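PDB 2JK8: putative CELL filamentation protein (bepa protein) from Bartonella henselae, which transfers AMP from ATP to tyrosine or threonine residues of host target proteins, acting as a secreted virulence effector with a Fic domain. Local coordinates for residues H45-A50 and Q74-T79; G84-I89 and H159-G164; R259-E264 and G277-L282. All coordinates share one frame; numbering follows the deposited sequence.

Contact 1: H45-A50 and Q74-T79. With NI (nickel (II) ion), chain D.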
loop_
_atom_site.group_PDB
_atom_site.type_symbol
_atom_site.label_atom_id
_atom_site.label_comp_id
_atom_site.label_asym_id
_atom_site.label_seq_id
_atom_site.Cartn_x
_atom_site.Cartn_y
_atom_site.Cartn_z
ATOM N N HIS A 45 -9.558 -14.695 -2.551
ATOM C CA HIS A 45 -10.814 -14.613 -3.295
ATOM C C HIS A 45 -11.863 -13.733 -2.610
ATOM O O HIS A 45 -12.390 -12.818 -3.238
ATOM C CB HIS A 45 -11.380 -16.015 -3.502
ATOM C CG HIS A 45 -12.745 -16.044 -4.117
ATOM N ND1 HIS A 45 -12.962 -15.857 -5.461
ATOM C CD2 HIS A 45 -13.965 -16.265 -3.567
ATOM C CE1 HIS A 45 -14.257 -15.948 -5.716
ATOM N NE2 HIS A 45 -14.896 -16.208 -4.583
ATOM N N ASP A 46 -12.162 -13.994 -1.336
ATOM C CA ASP A 46 -13.216 -13.248 -0.628
ATOM C C ASP A 46 -12.904 -11.761 -0.451
ATOM O O ASP A 46 -13.763 -10.922 -0.711
ATOM C CB ASP A 46 -13.546 -13.884 0.729
ATOM C CG ASP A 46 -14.564 -15.024 0.617
ATOM O OD1 ASP A 46 -14.896 -15.631 1.659
ATOM O OD2 ASP A 46 -15.059 -15.326 -0.497
ATOM N N THR A 47 -11.685 -11.439 -0.033
ATOM C CA THR A 47 -11.293 -10.046 0.186
ATOM C C THR A 47 -11.244 -9.228 -1.124
ATOM O O THR A 47 -11.515 -8.028 -1.124
ATOM C CB THR A 47 -9.947 -9.974 0.923
ATOM O OG1 THR A 47 -8.934 -10.549 0.118
ATOM C CG2 THR A 47 -10.006 -10.774 2.216
ATOM N N ALA A 48 -10.915 -9.877 -2.235
ATOM C CA ALA A 48 -10.998 -9.266 -3.563
ATOM C C ALA A 48 -12.421 -8.799 -3.900
ATOM O O ALA A 48 -12.601 -7.717 -4.454
ATOM C CB ALA A 48 -10.515 -10.260 -4.633
ATOM N N LYS A 49 -13.420 -9.620 -3.588
ATOM C CA LYS A 49 -14.829 -9.231 -3.767
ATOM C C LYS A 49 -15.212 -8.038 -2.873
ATOM O O LYS A 49 -15.906 -7.111 -3.303
ATOM C CB LYS A 49 -15.766 -10.396 -3.445
ATOM C CG LYS A 49 -16.095 -11.335 -4.579
ATOM C CD LYS A 49 -17.015 -12.444 -4.072
ATOM C CE LYS A 49 -16.818 -13.778 -4.801
ATOM N NZ LYS A 49 -17.236 -14.925 -3.942
ATOM N N ALA A 50 -14.762 -8.075 -1.625
ATOM C CA ALA A 50 -15.030 -6.996 -0.684
ATOM C C ALA A 50 -14.481 -5.665 -1.185
ATOM O O ALA A 50 -15.186 -4.658 -1.117
ATOM C CB ALA A 50 -14.463 -7.329 0.685
ATOM N N GLN A 74 -15.203 -4.577 6.887
ATOM C CA GLN A 74 -15.854 -4.886 5.616
ATOM C C GLN A 74 -15.031 -5.847 4.755
ATOM O O GLN A 74 -15.600 -6.739 4.113
ATOM C CB GLN A 74 -16.170 -3.612 4.843
ATOM C CG GLN A 74 -17.256 -2.790 5.487
ATOM C CD GLN A 74 -18.610 -3.430 5.360
ATOM O OE1 GLN A 74 -19.308 -3.215 4.371
ATOM N NE2 GLN A 74 -19.005 -4.212 6.371
ATOM N N LEU A 75 -13.712 -5.673 4.749
ATOM C CA LEU A 75 -12.806 -6.552 4.003
ATOM C C LEU A 75 -12.779 -7.980 4.528
ATOM O O LEU A 75 -12.848 -8.938 3.763
ATOM C CB LEU A 75 -11.370 -6.018 4.054
ATOM C CG LEU A 75 -11.035 -4.785 3.217
ATOM C CD1 LEU A 75 -9.570 -4.395 3.422
ATOM C CD2 LEU A 75 -11.355 -5.051 1.747
ATOM N N PHE A 76 -12.656 -8.118 5.841
ATOM C CA PHE A 76 -12.485 -9.429 6.455
ATOM C C PHE A 76 -13.744 -9.998 7.135
ATOM O O PHE A 76 -13.633 -10.971 7.859
ATOM C CB PHE A 76 -11.315 -9.352 7.433
ATOM C CG PHE A 76 -10.034 -9.041 6.767
ATOM C CD1 PHE A 76 -9.333 -10.027 6.101
ATOM C CD2 PHE A 76 -9.551 -7.771 6.741
ATOM C CE1 PHE A 76 -8.169 -9.744 5.431
ATOM C CE2 PHE A 76 -8.372 -7.479 6.067
ATOM C CZ PHE A 76 -7.695 -8.464 5.412
ATOM N N LYS A 77 -14.932 -9.435 6.885
ATOM C CA LYS A 77 -16.141 -9.893 7.586
ATOM C C LYS A 77 -16.381 -11.397 7.431
ATOM O O LYS A 77 -16.783 -12.051 8.384
ATOM C CB LYS A 77 -17.398 -9.095 7.183
ATOM C CG LYS A 77 -17.891 -9.304 5.769
ATOM C CD LYS A 77 -18.933 -8.251 5.361
ATOM C CE LYS A 77 -20.321 -8.598 5.859
ATOM N NZ LYS A 77 -20.891 -9.791 5.145
ATOM N N ASN A 78 -16.086 -11.945 6.253
ATOM C CA ASN A 78 -16.269 -13.379 5.960
ATOM C C ASN A 78 -15.079 -14.306 6.277
ATOM O O ASN A 78 -15.169 -15.527 6.058
ATOM C CB ASN A 78 -16.603 -13.557 4.474
ATOM C CG ASN A 78 -17.758 -12.701 4.033
ATOM O OD1 ASN A 78 -18.826 -12.721 4.637
ATOM N ND2 ASN A 78 -17.548 -11.933 2.981
ATOM N N THR A 79 -13.974 -13.745 6.761
ATOM C CA THR A 79 -12.755 -14.519 7.003
ATOM C C THR A 79 -12.446 -14.650 8.493
ATOM O O THR A 79 -12.139 -15.744 8.967
ATOM C CB THR A 79 -11.550 -13.845 6.321
ATOM O OG1 THR A 79 -11.833 -13.637 4.930
ATOM C CG2 THR A 79 -10.294 -14.674 6.480
HETATM NI NI NI D . -16.892 -16.618 -4.979
HETATM O O HOH W 1 -17.686 -17.321 -2.789
#
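Asp46, Thr47 and Ala50 line the side of helix 36-54 that rests on residues 74-79, the C-terminal part of helix 65-76 and the chain that follows. His45, at the start of 45-50, is turned to another side: its NE2 binds a nickel ion at 2.1 Å, shared with Lys49, one turn on, and a water that lies in the imidazole plane at the ring edge. Asp46 brings OD1 to 3.9 Å from Asn78 CB; the two side chains cross at about a right angle, carboxylate and amide planes 71° apart, without a hydrogen bond. The carboxylate is held instead by a salt bridge to Lys42 and a hydrogen bond with Tyr31, whose hydroxyl also bonds Thr79 OG1 and so links both segments. Thr47 divides its branches. With OG1 set between backbone N and carbonyl carbon (chi1 63°), the hydroxyl bonds back to the carbonyls of Cys43 and Ser44, while CG2 projects across the interface, 3.7 Å from Leu75 O and 3.8 Å from Phe76 CE1, meeting that ring obliquely. Phe76 belongs to the Fic domain, and its side chain lies about 5 Å from the bound diphosphate part of ATP; Thr47 also touches Arg167 of the ATP site, which joins helix 36-54 to helix 165-179. Lys49 completes the i, i+4 nickel pair with NZ at 2.0 Å from the metal. At Ala50 the helices come close: its CB sits 3.8 Å from Leu75 CA and 4.0 Å from Leu75 CD2, and Leu75 continues onto Met51 and Leu54.

Contact 2: G84-I89 and H159-G164. With MG (magnesium ion), chain F; ATP (adenosine-5'-triphosphate), chain E.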
loop_
_atom_site.group_PDB
_atom_site.type_symbol
_atom_site.label_atom_id
_atom_site.label_comp_id
_atom_site.label_asym_id
_atom_site.label_seq_id
_atom_site.Cartn_x
_atom_site.Cartn_y
_atom_site.Cartn_z
ATOM N N GLY A 84 -13.470 -6.199 12.669
ATOM C CA GLY A 84 -13.272 -4.774 12.945
ATOM C C GLY A 84 -12.236 -4.378 14.004
ATOM O O GLY A 84 -12.050 -3.203 14.264
ATOM N N TYR A 85 -11.567 -5.349 14.618
ATOM C CA TYR A 85 -10.979 -5.163 15.954
ATOM C C TYR A 85 -9.515 -4.816 15.933
ATOM O O TYR A 85 -8.764 -5.395 15.194
ATOM C CB TYR A 85 -11.110 -6.452 16.769
ATOM C CG TYR A 85 -12.483 -6.746 17.335
ATOM C CD1 TYR A 85 -12.678 -6.802 18.711
ATOM C CD2 TYR A 85 -13.585 -6.982 16.503
ATOM C CE1 TYR A 85 -13.929 -7.075 19.248
ATOM C CE2 TYR A 85 -14.841 -7.245 17.042
ATOM C CZ TYR A 85 -14.994 -7.296 18.419
ATOM O OH TYR A 85 -16.196 -7.562 19.014
ATOM N N LEU A 86 -9.102 -3.899 16.796
ATOM C CA LEU A 86 -7.689 -3.600 17.001
ATOM C C LEU A 86 -7.042 -4.664 17.885
ATOM O O LEU A 86 -7.694 -5.239 18.749
ATOM C CB LEU A 86 -7.536 -2.241 17.662
ATOM C CG LEU A 86 -8.060 -1.054 16.881
ATOM C CD1 LEU A 86 -8.042 0.143 17.798
ATOM C CD2 LEU A 86 -7.216 -0.814 15.663
ATOM N N ARG A 87 -5.747 -4.889 17.698
ATOM C CA ARG A 87 -5.044 -6.040 18.306
ATOM C C ARG A 87 -4.637 -5.937 19.776
ATOM O O ARG A 87 -4.209 -6.930 20.352
ATOM C CB ARG A 87 -3.789 -6.340 17.509
ATOM C CG ARG A 87 -2.727 -5.252 17.606
ATOM C CD ARG A 87 -1.603 -5.451 16.591
ATOM N NE ARG A 87 -0.313 -5.526 17.266
ATOM C CZ ARG A 87 0.489 -4.498 17.536
ATOM N NH1 ARG A 87 0.195 -3.268 17.162
ATOM N NH2 ARG A 87 1.622 -4.709 18.192
ATOM N N HIS A 88 -4.724 -4.754 20.371
ATOM C CA HIS A 88 -4.464 -4.606 21.811
ATOM C C HIS A 88 -5.715 -4.932 22.652
ATOM O O HIS A 88 -5.602 -5.092 23.852
ATOM C CB HIS A 88 -3.932 -3.207 22.141
ATOM C CG HIS A 88 -4.954 -2.126 22.033
ATOM N ND1 HIS A 88 -5.440 -1.683 20.821
ATOM C CD2 HIS A 88 -5.585 -1.399 22.981
ATOM C CE1 HIS A 88 -6.340 -0.738 21.029
ATOM N NE2 HIS A 88 -6.444 -0.545 22.333
ATOM N N ILE A 89 -6.894 -5.050 22.026
ATOM C CA ILE A 89 -8.157 -5.328 22.745
ATOM C C ILE A 89 -8.477 -6.833 22.785
ATOM O O ILE A 89 -8.756 -7.418 21.737
ATOM C CB ILE A 89 -9.385 -4.612 22.070
ATOM C CG1 ILE A 89 -9.170 -3.100 21.985
ATOM C CG2 ILE A 89 -10.676 -4.910 22.832
ATOM C CD1 ILE A 89 -8.822 -2.477 23.332
ATOM N N HIS A 159 0.794 -0.566 13.181
ATOM C CA HIS A 159 0.418 -1.929 12.748
ATOM C C HIS A 159 -0.771 -2.355 13.599
ATOM O O HIS A 159 -0.674 -3.303 14.363
ATOM C CB HIS A 159 1.616 -2.870 12.901
ATOM C CG HIS A 159 1.539 -4.149 12.113
ATOM N ND1 HIS A 159 1.026 -5.320 12.635
ATOM C CD2 HIS A 159 2.005 -4.465 10.877
ATOM C CE1 HIS A 159 1.134 -6.288 11.739
ATOM N NE2 HIS A 159 1.735 -5.800 10.668
ATOM N N PRO A 160 -1.897 -1.627 13.477
ATOM C CA PRO A 160 -2.997 -1.639 14.447
ATOM C C PRO A 160 -3.808 -2.918 14.487
ATOM O O PRO A 160 -4.408 -3.215 15.514
ATOM C CB PRO A 160 -3.892 -0.500 13.958
ATOM C CG PRO A 160 -3.648 -0.459 12.458
ATOM C CD PRO A 160 -2.179 -0.720 12.344
ATOM N N PHE A 161 -3.864 -3.636 13.367
ATOM C CA PHE A 161 -4.576 -4.893 13.292
ATOM C C PHE A 161 -3.572 -6.036 13.235
ATOM O O PHE A 161 -2.467 -5.893 12.704
ATOM C CB PHE A 161 -5.423 -4.966 12.023
ATOM C CG PHE A 161 -6.385 -3.851 11.864
ATOM C CD1 PHE A 161 -7.537 -3.825 12.601
ATOM C CD2 PHE A 161 -6.161 -2.854 10.944
ATOM C CE1 PHE A 161 -8.449 -2.799 12.465
ATOM C CE2 PHE A 161 -7.072 -1.832 10.785
ATOM C CZ PHE A 161 -8.229 -1.806 11.555
ATOM N N ARG A 162 -4.001 -7.186 13.744
ATOM C CA ARG A 162 -3.243 -8.436 13.678
ATOM C C ARG A 162 -2.840 -8.805 12.242
ATOM O O ARG A 162 -1.746 -9.333 12.018
ATOM C CB ARG A 162 -4.090 -9.549 14.281
ATOM C CG ARG A 162 -3.531 -10.930 14.166
ATOM C CD ARG A 162 -2.297 -11.075 14.993
ATOM N NE ARG A 162 -1.735 -12.427 14.920
ATOM C CZ ARG A 162 -1.098 -12.929 13.865
ATOM N NH1 ARG A 162 -0.943 -12.221 12.756
ATOM N NH2 ARG A 162 -0.613 -14.154 13.910
ATOM N N GLU A 163 -3.720 -8.533 11.280
ATOM C CA GLU A 163 -3.447 -8.809 9.866
ATOM C C GLU A 163 -4.362 -7.926 9.004
ATOM O O GLU A 163 -5.415 -7.450 9.462
ATOM C CB GLU A 163 -3.634 -10.313 9.578
ATOM C CG GLU A 163 -3.328 -10.814 8.141
ATOM C CD GLU A 163 -1.826 -10.839 7.775
ATOM O OE1 GLU A 163 -1.048 -11.623 8.394
ATOM O OE2 GLU A 163 -1.435 -10.090 6.836
ATOM N N GLY A 164 -3.938 -7.670 7.771
ATOM C CA GLY A 164 -4.748 -6.912 6.812
ATOM C C GLY A 164 -4.498 -5.425 6.890
ATOM O O GLY A 164 -5.301 -4.636 6.411
HETATM MG MG MG F . -0.453 -9.906 4.901
HETATM P PG ATP E . -1.962 -6.875 3.959
HETATM O O1G ATP E . -1.056 -6.369 2.709
HETATM O O2G ATP E . -1.817 -8.377 4.157
HETATM O O3G ATP E . -3.346 -6.298 3.724
HETATM P PB ATP E . -0.411 -6.774 6.504
HETATM O O1B ATP E . -1.377 -6.786 7.679
HETATM O O2B ATP E . 0.728 -5.782 6.668
HETATM O O3B ATP E . -1.283 -6.139 5.261
HETATM O O3A ATP E . 0.073 -8.151 6.082
#
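The Phe161 ring meets loop 84-89 with its edge: Tyr85 O lies in the ring plane, 3.3 Å from Phe161 CD1, Gly84 O lies at the same ring's edge, near its plane, and Leu86 CD2 approaches obliquely at 4.0 Å from Phe161 CE1, while His72 stacks on the ring. The Arg87 guanidinium has Pro160 CA at its edge, near its plane. His159 O comes to it obliquely, 2.9 Å from Arg87 NH1, and NH2 is hydrogen-bonded to Ala114 O. The imidazole of His159 meets the ring of Phe113, and the phosphate oxygen O2B of the bound diphosphate part of ATP lies obliquely beside it.

Between these groups one backbone bond joins the loops, Arg87 N to Pro160 O at 3.1 Å, with a nearly straight N-H...O angle of 164°. Arg87 CG stands between its backbone N and carbonyl carbon (chi1 67°), which carries the chain past Pro160 O toward His159 O. Leu86 CD2 adds an apolar contact to Pro160 CB at 3.7 Å.

Residues 159-164 open the Fic signature HPFx[D/E]GN[G/K]R, Glu163 being its acidic residue, in the loop leading into helix 165-179. Glu163 OE2 coordinates magnesium at 2.2 Å, and the ion also binds O2G and O3A of the diphosphate. Gly164, at the N-cap of that helix, gives a weak N-H bond to O1B, joined at the diphosphate by the backbone N-H groups of Asn165, Gly166 and Arg167. The chemistry suggests a division of labour: magnesium and the helix N-terminus probably offset the phosphate charge, while loop 84-89 is tied to the start of the signature loop by the Arg87 N to Pro160 O bond and by apolar contact at Leu86.

Contact 3: R259-E264 and G277-L282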
loop_
_atom_site.group_PDB
_atom_site.type_symbol
_atom_site.label_atom_id
_atom_site.label_comp_id
_atom_site.label_asym_id
_atom_site.label_seq_id
_atom_site.Cartn_x
_atom_site.Cartn_y
_atom_site.Cartn_z
ATOM N N ARG A 259 13.084 -1.993 -22.852
ATOM C CA ARG A 259 11.928 -2.892 -22.843
ATOM C C ARG A 259 10.822 -2.471 -23.813
ATOM O O ARG A 259 9.774 -3.113 -23.845
ATOM C CB ARG A 259 11.355 -3.033 -21.421
ATOM C CG ARG A 259 11.978 -4.166 -20.613
ATOM N N GLY A 260 11.043 -1.411 -24.595
ATOM C CA GLY A 260 10.076 -0.980 -25.623
ATOM C C GLY A 260 9.269 0.253 -25.247
ATOM O O GLY A 260 9.042 0.518 -24.064
ATOM N N ALA A 261 8.821 0.988 -26.265
ATOM C CA ALA A 261 8.158 2.282 -26.086
ATOM C C ALA A 261 6.657 2.178 -26.260
ATOM O O ALA A 261 6.136 1.140 -26.664
ATOM C CB ALA A 261 8.712 3.296 -27.080
ATOM N N GLY A 262 5.976 3.276 -25.946
ATOM C CA GLY A 262 4.551 3.445 -26.225
ATOM C C GLY A 262 4.361 4.832 -26.793
ATOM O O GLY A 262 5.323 5.434 -27.265
ATOM N N LEU A 263 3.135 5.346 -26.753
ATOM C CA LEU A 263 2.869 6.700 -27.251
ATOM C C LEU A 263 3.455 7.739 -26.302
ATOM O O LEU A 263 4.264 8.580 -26.707
ATOM C CB LEU A 263 1.366 6.956 -27.448
ATOM C CG LEU A 263 0.765 6.543 -28.797
ATOM C CD1 LEU A 263 -0.727 6.845 -28.799
ATOM C CD2 LEU A 263 1.459 7.241 -29.977
ATOM N N GLU A 264 3.051 7.655 -25.036
ATOM C CA GLU A 264 3.412 8.653 -24.027
ATOM C C GLU A 264 4.762 8.378 -23.361
ATOM O O GLU A 264 5.481 9.314 -22.998
ATOM C CB GLU A 264 2.311 8.739 -22.962
ATOM C CG GLU A 264 0.933 9.122 -23.521
ATOM C CD GLU A 264 -0.170 9.152 -22.459
ATOM O OE1 GLU A 264 -0.086 8.394 -21.465
ATOM O OE2 GLU A 264 -1.135 9.930 -22.630
ATOM N N GLY A 277 9.746 6.209 -18.362
ATOM C CA GLY A 277 10.139 7.560 -18.752
ATOM C C GLY A 277 9.225 8.128 -19.813
ATOM O O GLY A 277 8.599 7.382 -20.567
ATOM N N ASN A 278 9.143 9.454 -19.868
ATOM C CA ASN A 278 8.352 10.120 -20.897
ATOM C C ASN A 278 9.074 9.966 -22.220
ATOM O O ASN A 278 10.294 10.129 -22.283
ATOM C CB ASN A 278 8.159 11.600 -20.572
ATOM C CG ASN A 278 7.110 12.253 -21.437
ATOM O OD1 ASN A 278 7.363 13.272 -22.071
ATOM N ND2 ASN A 278 5.924 11.667 -21.474
ATOM N N ILE A 279 8.336 9.652 -23.275
ATOM C CA ILE A 279 8.963 9.382 -24.567
ATOM C C ILE A 279 9.713 10.614 -25.092
ATOM O O ILE A 279 10.740 10.485 -25.757
ATOM C CB ILE A 279 7.927 8.881 -25.607
ATOM C CG1 ILE A 279 8.606 7.966 -26.620
ATOM C CG2 ILE A 279 7.233 10.047 -26.311
ATOM C CD1 ILE A 279 7.685 7.481 -27.710
ATOM N N ASP A 280 9.212 11.798 -24.741
ATOM C CA ASP A 280 9.767 13.068 -25.202
ATOM C C ASP A 280 11.068 13.449 -24.515
ATOM O O ASP A 280 11.693 14.433 -24.904
ATOM C CB ASP A 280 8.769 14.201 -24.963
ATOM C CG ASP A 280 7.400 13.927 -25.572
ATOM O OD1 ASP A 280 7.321 13.337 -26.674
ATOM O OD2 ASP A 280 6.392 14.313 -24.940
ATOM N N HIS A 281 11.460 12.711 -23.478
ATOM C CA HIS A 281 12.741 12.950 -22.809
ATOM C C HIS A 281 13.889 12.206 -23.489
ATOM O O HIS A 281 15.046 12.434 -23.159
ATOM C CB HIS A 281 12.674 12.567 -21.325
ATOM C CG HIS A 281 11.671 13.355 -20.535
ATOM N ND1 HIS A 281 11.257 14.618 -20.901
ATOM C CD2 HIS A 281 11.022 13.068 -19.382
ATOM C CE1 HIS A 281 10.381 15.067 -20.019
ATOM N NE2 HIS A 281 10.224 14.146 -19.087
ATOM N N LEU A 282 13.577 11.319 -24.430
ATOM C CA LEU A 282 14.615 10.651 -25.213
ATOM C C LEU A 282 15.122 11.586 -26.305
ATOM O O LEU A 282 14.337 12.342 -26.875
ATOM C CB LEU A 282 14.088 9.358 -25.853
ATOM C CG LEU A 282 14.172 8.075 -25.015
ATOM C CD1 LEU A 282 13.476 6.916 -25.711
ATOM C CD2 LEU A 282 15.620 7.713 -24.715
#
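Ile279 reaches across to the loop residues 262-264 and supplies most of the side-chain contact. Its CG1 lies anti to the backbone N (chi1 -151°), which extends the long branch over the loop until CD1 is 3.2 Å from Gly262 O and 4.4 Å from Ala261 CB. The same rotation places CG2 between the backbone N and the carbonyl carbon, where it faces Leu263 O at 3.3 Å. Both branches thus lie against peptide carbonyls, and Ala261 provides the apolar partner. The backbone of the same residue makes the hydrogen bond of the contact: Ile279 N to Glu264 O, 2.9 Å and almost straight at 174°, with the donor tilted out of the carbonyl plane. Asn278 also turns its amide to this carbonyl, CG anti to the backbone N; ND2 comes within 2.8 Å of Glu264 O, but the angle is too poor for a hydrogen bond. The 3-10 segment 279-281, closed by the bond from His281 N to Asn278 O, shapes the chain after Asn278. Leu263 and Glu264 direct their side chains away from 277-282, so this side of the contact is largely backbone. Within the OB-fold domain, 259-264 leaves strand 253-261 and leads into 265-269, the strand that lies between 253-261 and 274-278 in the sheet. Ile279 also packs on Leu287 of helix 284-288, and Asn278 touches Arg224 and Leu225 of helix 220-232, which places the contact where the ends of strands 253-261 and 274-278 meet helices 220-232 and 284-288.

The contacts follow one another along the chain, each closing before the next begins. Contacts 1 and 2 have centres 16 Å apart and meet directly, Phe76 CZ lying 3.6 Å from Gly164 CA; helix 165-179 adjoins both, touching Thr47 and Leu75 in the one and beginning beside Gly164 in the other. Contact 2 contains part of the ATP site of the Fic domain, and contact 1 borders it through Phe76 and Thr47. Contact 3 belongs to the mixed sheet of the OB-fold domain, its centre 38 Å from that of contact 1 and 43 Å from that of contact 2. It lies across the chain's centre from contact 2, far from the ATP site, and touches neither of the other two.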